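Long-range contacts in putative ring-cleaving dioxygenase MhqO (PDB 3OAJ), which probably cleaves the rings of aromatic compounds as an iron(II)-dependent extradiol-type dioxygenase, contributing to their breakdown and detoxification: residues E114-F119 with E128-E133; V16-E21 with P66-R71. All coordinates share one frame; numbering follows the deposited sequence. Where two conformers were deposited one is given.

Contact 1 of 2, residues E114-F119 with E128-E133; sequences EQYVEF and EIVERE
Glu114 and Arg132 meet as two flat groups set nearly coplanar, 18° apart, in a side-on grip. Followed outward, Glu114 first lays CB beside Val130 CG2; the chain runs on extended (chi2 -179°), and CD returns to that methyl at 4.0 Å before the oxygens reach the arginine. There OE2 takes Arg132 NE at 2.8 Å, and OE1 takes Arg132 NH2 at 3.0 Å, both on the syn side and almost straight. OE1 is also bridged by Arg188 and receives a weak bond from Tyr116 OH, whose main partner is Arg188 NH2, whereas a water joins OE2 to the carbonyl O of Glu131. Beside this grip the two strands form a beta hairpin of the vicinal oxygen chelate (VOC) fold, joined here by Val117 N to Ile129 O (3.0 Å) and Ile129 N to Val117 O (2.9 Å). Val130 CG2 lies over one face of the Tyr116 ring, 4.1 Å from its centroid, a CH-pi contact. Farther along the same side of the sheet, Glu118 OE2 comes within 2.6 Å of Glu128 OE1, a spacing at which one of the two acids probably carries a proton; Glu128 OE2 is held by Arg111 and Ser84. Ile129 CD1 touches Phe119 CE1 next to helix 92-101.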
ATOM      1  N   GLU A 114     -15.884   4.037 -14.503  1.00 16.08           N
ATOM      2  CA  GLU A 114     -15.726   2.840 -13.679  1.00 15.18           C
ATOM      3  C   GLU A 114     -16.543   2.917 -12.410  1.00 14.69           C
ATOM      4  O   GLU A 114     -16.694   3.982 -11.804  1.00 14.15           O
ATOM      5  CB  GLU A 114     -14.256   2.603 -13.310  1.00 15.20           C
ATOM      6  CG  GLU A 114     -13.331   2.354 -14.496  1.00 16.36           C
ATOM      7  CD  GLU A 114     -11.897   2.102 -14.074  1.00 15.31           C
ATOM      8  OE1 GLU A 114     -11.336   2.926 -13.326  1.00 16.83           O
ATOM      9  OE2 GLU A 114     -11.319   1.088 -14.503  1.00 17.05           O
ATOM     10  N   GLN A 115     -17.038   1.760 -11.986  1.00 14.49           N
ATOM     11  CA  GLN A 115     -17.781   1.669 -10.741  1.00 15.40           C
ATOM     12  C   GLN A 115     -16.892   1.184  -9.595  1.00 13.50           C
ATOM     13  O   GLN A 115     -16.102   0.245  -9.749  1.00 13.88           O
ATOM     14  CB  GLN A 115     -19.009   0.767 -10.903  1.00 17.98           C
ATOM     15  CG  GLN A 115     -20.140   1.408 -11.743  1.00 26.52           C
ATOM     16  CD  GLN A 115     -21.351   0.485 -11.948  1.00 22.56           C
ATOM     17  OE1 GLN A 115     -21.382  -0.653 -11.456  1.00 28.34           O
ATOM     18  NE2 GLN A 115     -22.346   0.969 -12.692  1.00 28.05           N
ATOM     19  N   TYR A 116     -17.006   1.868  -8.456  1.00 11.65           N
ATOM     20  CA  TYR A 116     -16.196   1.572  -7.268  1.00 11.85           C
ATOM     21  C   TYR A 116     -17.067   1.237  -6.082  1.00 12.24           C
ATOM     22  O   TYR A 116     -18.121   1.843  -5.894  1.00 13.04           O
ATOM     23  CB  TYR A 116     -15.320   2.763  -6.884  1.00 12.47           C
ATOM     24  CG  TYR A 116     -14.249   3.085  -7.893  1.00 13.38           C
ATOM     25  CD1 TYR A 116     -14.544   3.843  -9.030  1.00 12.75           C
ATOM     26  CD2 TYR A 116     -12.942   2.627  -7.719  1.00 12.42           C
ATOM     27  CE1 TYR A 116     -13.566   4.142  -9.959  1.00 15.07           C
ATOM     28  CE2 TYR A 116     -11.946   2.911  -8.661  1.00 14.62           C
ATOM     29  CZ  TYR A 116     -12.276   3.666  -9.775  1.00 13.83           C
ATOM     30  OH  TYR A 116     -11.301   3.952 -10.711  1.00 16.89           O
ATOM     31  N   VAL A 117     -16.621   0.272  -5.286  1.00 12.21           N
ATOM     32  CA  VAL A 117     -17.191   0.018  -3.971  1.00 12.36           C
ATOM     33  C   VAL A 117     -16.265   0.692  -2.958  1.00 11.46           C
ATOM     34  O   VAL A 117     -15.066   0.370  -2.901  1.00 11.18           O
ATOM     35  CB  VAL A 117     -17.290  -1.502  -3.685  1.00 13.86           C
ATOM     36  CG1 VAL A 117     -17.779  -1.781  -2.255  1.00 16.55           C
ATOM     37  CG2 VAL A 117     -18.225  -2.161  -4.688  1.00 17.52           C
ATOM     38  N   GLU A 118     -16.813   1.623  -2.179  1.00 10.79           N
ATOM     39  CA  GLU A 118     -16.063   2.366  -1.164  1.00 11.18           C
ATOM     40  C   GLU A 118     -16.397   1.821   0.205  1.00 10.91           C
ATOM     41  O   GLU A 118     -17.556   1.640   0.528  1.00 11.94           O
ATOM     42  CB  GLU A 118     -16.413   3.860  -1.211  1.00 12.50           C
ATOM     43  CG  GLU A 118     -16.262   4.504  -2.588  1.00 13.60           C
ATOM     44  CD  GLU A 118     -14.817   4.704  -2.979  1.00 13.07           C
ATOM     45  OE1 GLU A 118     -13.983   5.081  -2.114  1.00 14.07           O
ATOM     46  OE2 GLU A 118     -14.514   4.468  -4.161  1.00 13.73           O
ATOM     47  N   PHE A 119     -15.374   1.611   1.026  1.00 11.02           N
ATOM     48  CA  PHE A 119     -15.560   1.151   2.400  1.00 11.30           C
ATOM     49  C   PHE A 119     -14.322   1.483   3.230  1.00 11.84           C
ATOM     50  O   PHE A 119     -13.248   1.747   2.675  1.00 12.80           O
ATOM     51  CB  PHE A 119     -15.848  -0.355   2.442  1.00 11.91           C
ATOM     52  CG  PHE A 119     -14.781  -1.204   1.783  1.00 11.89           C
ATOM     53  CD1 PHE A 119     -14.680  -1.287   0.393  1.00 12.37           C
ATOM     54  CD2 PHE A 119     -13.881  -1.930   2.563  1.00 12.46           C
ATOM     55  CE1 PHE A 119     -13.708  -2.085  -0.230  1.00 12.38           C
ATOM     56  CE2 PHE A 119     -12.908  -2.726   1.961  1.00 12.48           C
ATOM     57  CZ  PHE A 119     -12.817  -2.813   0.557  1.00 12.46           C
ATOM     58  N   GLU A 128     -11.153   1.093  -1.597  1.00 10.13           N
ATOM     59  CA  GLU A 128     -12.146   0.906  -2.641  1.00  9.98           C
ATOM     60  C   GLU A 128     -11.773  -0.306  -3.464  1.00 10.01           C
ATOM     61  O   GLU A 128     -10.594  -0.684  -3.517  1.00 11.12           O
ATOM     62  CB  GLU A 128     -12.314   2.157  -3.524  1.00 10.57           C
ATOM     63  CG  GLU A 128     -11.069   2.520  -4.296  1.00 12.05           C
ATOM     64  CD  GLU A 128     -11.149   3.803  -5.108  1.00 11.01           C
ATOM     65  OE1 GLU A 128     -12.085   4.634  -4.944  1.00 12.93           O
ATOM     66  OE2 GLU A 128     -10.208   3.984  -5.912  1.00 13.06           O
ATOM     67  N   ILE A 129     -12.780  -0.904  -4.090  1.00  9.84           N
ATOM     68  CA  ILE A 129     -12.586  -2.022  -5.013  1.00  9.70           C
ATOM     69  C   ILE A 129     -13.141  -1.654  -6.381  1.00 10.27           C
ATOM     70  O   ILE A 129     -14.222  -1.072  -6.469  1.00 10.87           O
ATOM     71  CB  ILE A 129     -13.238  -3.333  -4.447  1.00  8.95           C
ATOM     72  CG1 ILE A 129     -12.357  -3.914  -3.346  1.00 10.45           C
ATOM     73  CG2 ILE A 129     -13.444  -4.385  -5.531  1.00 10.27           C
ATOM     74  CD1 ILE A 129     -13.054  -4.988  -2.501  1.00 10.17           C
ATOM     75  N   VAL A 130     -12.379  -1.975  -7.425  1.00 10.04           N
ATOM     76  CA  VAL A 130     -12.758  -1.747  -8.814  1.00  9.67           C
ATOM     77  C   VAL A 130     -12.427  -2.994  -9.615  1.00 10.14           C
ATOM     78  O   VAL A 130     -11.478  -3.693  -9.273  1.00 10.98           O
ATOM     79  CB  VAL A 130     -12.025  -0.506  -9.394  1.00 10.18           C
ATOM     80  CG1 VAL A 130     -10.490  -0.684  -9.409  1.00 11.40           C
ATOM     81  CG2 VAL A 130     -12.570  -0.125 -10.764  1.00 10.72           C
ATOM     82  N   GLU A 131     -13.213  -3.253 -10.662  1.00 10.03           N
ATOM     83  CA  GLU A 131     -13.014  -4.413 -11.534  0.50 10.65           C
ATOM     84  C   GLU A 131     -12.188  -4.019 -12.739  1.00 11.23           C
ATOM     85  O   GLU A 131     -12.536  -3.055 -13.420  1.00 12.08           O
ATOM     86  CB  GLU A 131     -14.348  -4.914 -12.084  0.50 10.95           C
ATOM     87  CG  GLU A 131     -15.297  -5.525 -11.098  0.50 12.72           C
ATOM     88  CD  GLU A 131     -16.490  -6.120 -11.807  0.50 11.20           C
ATOM     89  OE1 GLU A 131     -16.535  -6.028 -13.051  0.50 13.26           O
ATOM     90  OE2 GLU A 131     -17.361  -6.699 -11.131  0.50 13.11           O
ATOM     91  N   ARG A 132     -11.124  -4.777 -13.031  1.00 11.29           N
ATOM     92  CA  ARG A 132     -10.358  -4.567 -14.278  1.00 12.26           C
ATOM     93  C   ARG A 132      -9.742  -5.877 -14.741  1.00 12.68           C
ATOM     94  O   ARG A 132      -9.287  -6.674 -13.920  1.00 12.42           O
ATOM     95  CB  ARG A 132      -9.244  -3.518 -14.132  1.00 12.58           C
ATOM     96  CG  ARG A 132      -9.684  -2.131 -13.670  1.00 13.16           C
ATOM     97  CD  ARG A 132      -8.522  -1.159 -13.662  1.00 13.73           C
ATOM     98  NE  ARG A 132      -8.984   0.136 -13.189  1.00 13.34           N
ATOM     99  CZ  ARG A 132      -8.453   0.821 -12.175  1.00 12.55           C
ATOM    100  NH1 ARG A 132      -7.380   0.346 -11.550  1.00 12.93           N
ATOM    101  NH2 ARG A 132      -8.976   1.991 -11.814  1.00 12.86           N
ATOM    102  N   GLU A 133      -9.734  -6.102 -16.056  1.00 13.84           N
ATOM    103  CA  GLU A 133      -9.127  -7.304 -16.635  1.00 14.54           C
ATOM    104  C   GLU A 133      -7.609  -7.302 -16.456  1.00 13.94           C
ATOM    105  O   GLU A 133      -7.009  -8.351 -16.175  1.00 13.35           O
ATOM    106  CB  GLU A 133      -9.498  -7.453 -18.127  1.00 16.47           C
ATOM    107  CG  GLU A 133      -9.031  -8.774 -18.782  1.00 23.43           C
ATOM    108  CD  GLU A 133      -9.798 -10.001 -18.294  1.00 20.09           C
ATOM    109  OE1 GLU A 133     -10.986  -9.872 -17.924  1.00 24.39           O
ATOM    110  OE2 GLU A 133      -9.215 -11.111 -18.304  1.00 24.93           O
TER
HETATM  111  O   HOH W   1     -13.220  -1.037 -14.856  1.00 24.04           O
HETATM  112  O   HOH W   2     -15.719  -1.941 -11.338  1.00 14.88           O

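Contact 2 of 2, residues V16-E21 with P66-R71; sequences VGHPQE and PWAGAR
Val16 and Pro66 pair in parallel, their CA atoms 4.8 Å apart, where strands 9-16 and 61-66 of a VOC-fold sheet run out together. One bond spans this end, from Trp67 N to Val16 O at 3.0 Å, with the donor 38° above the carbonyl plane. Beyond it the chains part: residues 19-21 begin helix 19-29, while residues 67-70 make a type II beta turn. Pro66 packs against Gly17 and Pro19, at the passage from strand to helix. Its CB makes a tight contact with Gly17 O at 3.0 Å, and its CG meets Pro19 CB at 4.0 Å, the two prolines crossing at about a right angle; Val16 CG2 touches the CA and CB of Pro66. Tyr47, on the neighbouring strand, packs against both prolines. Ala68 CB rests against the backbone of His18 and approaches His18 CD2 at 4.0 Å; within the turn segment, Ala68 O accepts from Arg71 NH2. His18 is the N-cap of the helix: with CG anti to the backbone N (chi1 -162°), its imidazole swings round to the first turn, and ND1 accepts Gln20 N at 2.9 Å, exactly in the ring plane.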
ATOM      1  N   VAL A  16      -1.952   1.590  11.887  1.00 14.48           N
ATOM      2  CA  VAL A  16      -3.282   1.087  12.268  1.00 14.38           C
ATOM      3  C   VAL A  16      -3.310   0.649  13.734  1.00 14.49           C
ATOM      4  O   VAL A  16      -2.386   0.939  14.483  1.00 13.96           O
ATOM      5  CB  VAL A  16      -3.751  -0.061  11.328  1.00 14.05           C
ATOM      6  CG1 VAL A  16      -3.966   0.457   9.893  1.00 15.61           C
ATOM      7  CG2 VAL A  16      -2.776  -1.248  11.375  1.00 15.82           C
ATOM      8  N   GLY A  17      -4.377  -0.051  14.123  1.00 14.68           N
ATOM      9  CA  GLY A  17      -4.594  -0.507  15.500  1.00 14.88           C
ATOM     10  C   GLY A  17      -4.110  -1.925  15.747  1.00 15.03           C
ATOM     11  O   GLY A  17      -3.132  -2.365  15.155  1.00 15.24           O
ATOM     12  N   HIS A  18      -4.802  -2.638  16.631  1.00 14.54           N
ATOM     13  CA  HIS A  18      -4.402  -3.980  17.052  1.00 14.32           C
ATOM     14  C   HIS A  18      -4.056  -4.908  15.880  1.00 12.23           C
ATOM     15  O   HIS A  18      -4.851  -5.019  14.939  1.00 11.98           O
ATOM     16  CB  HIS A  18      -5.549  -4.605  17.856  1.00 15.54           C
ATOM     17  CG  HIS A  18      -5.146  -5.774  18.701  1.00 17.33           C
ATOM     18  ND1 HIS A  18      -4.728  -6.977  18.167  1.00 16.59           N
ATOM     19  CD2 HIS A  18      -5.132  -5.936  20.045  1.00 16.99           C
ATOM     20  CE1 HIS A  18      -4.455  -7.822  19.146  1.00 17.25           C
ATOM     21  NE2 HIS A  18      -4.699  -7.217  20.296  1.00 17.61           N
ATOM     22  N   PRO A  19      -2.907  -5.623  15.965  1.00 11.46           N
ATOM     23  CA  PRO A  19      -2.543  -6.550  14.882  1.00 11.12           C
ATOM     24  C   PRO A  19      -3.549  -7.657  14.584  1.00 11.73           C
ATOM     25  O   PRO A  19      -3.653  -8.063  13.429  1.00 12.19           O
ATOM     26  CB  PRO A  19      -1.188  -7.125  15.329  1.00 11.00           C
ATOM     27  CG  PRO A  19      -1.148  -6.915  16.807  1.00 12.63           C
ATOM     28  CD  PRO A  19      -1.916  -5.649  17.064  1.00 11.86           C
ATOM     29  N   GLN A  20      -4.279  -8.157  15.584  1.00 11.84           N
ATOM     30  CA  GLN A  20      -5.275  -9.186  15.306  1.00 11.75           C
ATOM     31  C   GLN A  20      -6.453  -8.631  14.501  1.00 11.90           C
ATOM     32  O   GLN A  20      -6.946  -9.288  13.583  1.00 11.77           O
ATOM     33  CB  GLN A  20      -5.768  -9.884  16.583  1.00 12.03           C
ATOM     34  CG  GLN A  20      -6.695 -11.071  16.302  1.00 13.31           C
ATOM     35  CD  GLN A  20      -5.979 -12.219  15.600  1.00 12.59           C
ATOM     36  OE1 GLN A  20      -5.232 -12.960  16.230  1.00 13.77           O
ATOM     37  NE2 GLN A  20      -6.187 -12.353  14.297  1.00 13.19           N
ATOM     38  N   GLU A  21      -6.895  -7.427  14.858  1.00 12.40           N
ATOM     39  CA  GLU A  21      -7.969  -6.750  14.125  1.00 13.29           C
ATOM     40  C   GLU A  21      -7.551  -6.441  12.684  1.00 12.95           C
ATOM     41  O   GLU A  21      -8.301  -6.693  11.730  1.00 13.15           O
ATOM     42  CB  GLU A  21      -8.363  -5.464  14.854  1.00 14.89           C
ATOM     43  CG  GLU A  21      -8.993  -5.701  16.207  1.00 21.24           C
ATOM     44  CD  GLU A  21      -9.244  -4.413  16.978  1.00 18.11           C
ATOM     45  OE1 GLU A  21      -9.097  -3.308  16.394  1.00 21.42           O
ATOM     46  OE2 GLU A  21      -9.609  -4.520  18.176  1.00 22.83           O
ATOM     47  N   PRO A  66       1.022  -1.871  13.235  1.00 16.60           N
ATOM     48  CA  PRO A  66      -0.134  -1.977  14.115  1.00 19.24           C
ATOM     49  C   PRO A  66       0.231  -1.637  15.556  1.00 23.69           C
ATOM     50  O   PRO A  66       0.950  -2.395  16.221  1.00 24.36           O
ATOM     51  CB  PRO A  66      -0.562  -3.450  13.977  1.00 18.47           C
ATOM     52  CG  PRO A  66       0.595  -4.171  13.388  1.00 17.10           C
ATOM     53  CD  PRO A  66       1.600  -3.187  12.899  1.00 16.95           C
ATOM     54  N   TRP A  67      -0.239  -0.499  16.043  1.00 27.59           N
ATOM     55  CA  TRP A  67      -0.118  -0.255  17.477  1.00 31.69           C
ATOM     56  C   TRP A  67      -1.452   0.008  18.178  1.00 33.13           C
ATOM     57  O   TRP A  67      -2.076   1.057  18.003  1.00 33.08           O
ATOM     58  CB  TRP A  67       0.986   0.752  17.833  1.00 34.50           C
ATOM     59  CG  TRP A  67       1.031   2.058  17.076  1.00 37.32           C
ATOM     60  CD1 TRP A  67       0.045   3.006  16.996  1.00 36.69           C
ATOM     61  CD2 TRP A  67       2.158   2.594  16.365  1.00 36.96           C
ATOM     62  NE1 TRP A  67       0.481   4.083  16.257  1.00 37.45           N
ATOM     63  CE2 TRP A  67       1.774   3.857  15.859  1.00 37.59           C
ATOM     64  CE3 TRP A  67       3.452   2.124  16.097  1.00 37.80           C
ATOM     65  CZ2 TRP A  67       2.640   4.656  15.094  1.00 37.52           C
ATOM     66  CZ3 TRP A  67       4.314   2.919  15.331  1.00 37.53           C
ATOM     67  CH2 TRP A  67       3.897   4.172  14.840  1.00 37.93           C
ATOM     68  N   ALA A  68      -1.873  -0.990  18.954  1.00 34.79           N
ATOM     69  CA  ALA A  68      -3.159  -0.992  19.645  1.00 36.30           C
ATOM     70  C   ALA A  68      -3.276   0.184  20.605  1.00 37.98           C
ATOM     71  O   ALA A  68      -2.301   0.560  21.264  1.00 38.28           O
ATOM     72  CB  ALA A  68      -3.360  -2.315  20.384  1.00 36.25           C
ATOM     73  N   GLY A  69      -4.473   0.761  20.673  1.00 39.23           N
ATOM     74  CA  GLY A  69      -4.721   1.942  21.499  1.00 40.32           C
ATOM     75  C   GLY A  69      -5.138   3.152  20.680  1.00 41.30           C
ATOM     76  O   GLY A  69      -5.592   4.159  21.235  1.00 41.76           O
ATOM     77  N   ALA A  70      -4.965   3.046  19.361  1.00 41.58           N
ATOM     78  CA  ALA A  70      -5.394   4.057  18.386  1.00 41.51           C
ATOM     79  C   ALA A  70      -5.060   5.507  18.760  1.00 41.14           C
ATOM     80  O   ALA A  70      -5.927   6.263  19.212  1.00 41.47           O
ATOM     81  CB  ALA A  70      -6.894   3.901  18.069  1.00 41.77           C
ATOM     82  N   ARG A  71      -3.796   5.883  18.573  1.00 40.50           N
ATOM     83  CA  ARG A  71      -3.378   7.280  18.676  1.00 39.64           C
ATOM     84  C   ARG A  71      -3.785   7.931  17.357  1.00 37.77           C
ATOM     85  O   ARG A  71      -2.952   8.164  16.477  1.00 37.68           O
ATOM     86  CB  ARG A  71      -1.865   7.379  18.898  1.00 40.94           C
ATOM     87  CG  ARG A  71      -1.187   6.032  19.079  1.00 44.51           C
ATOM     88  CD  ARG A  71      -0.390   5.958  20.372  1.00 43.40           C
ATOM     89  NE  ARG A  71       0.019   4.583  20.665  1.00 45.76           N
ATOM     90  CZ  ARG A  71      -0.775   3.649  21.186  1.00 44.54           C
ATOM     91  NH1 ARG A  71      -2.039   3.924  21.485  1.00 46.07           N
ATOM     92  NH2 ARG A  71      -0.302   2.429  21.409  1.00 46.29           N
TER

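In the fold
Contacts 1 and 2 lie in the first VOC domain yet in different eight-stranded beta-sheets, their centres about 26 Å apart and their nearest atoms about 12 Å apart. Both are partly buried and neither is central, their centres lying about 16 and 17 Å from the centre of the chain. Contact 1 joins consecutive strands in a hairpin and buries more surface, 506 against 308 Å², with a carboxylate-guanidinium pair and two close acids beside its apolar contacts. Contact 2 instead brings together pieces 45 residues apart, by proline and alanine packing with one backbone bond. It also lies nearer the metal centre: the Trp67 side chain is about 13 Å from the bound zinc ion, whereas contact 1 is remote from the metal site.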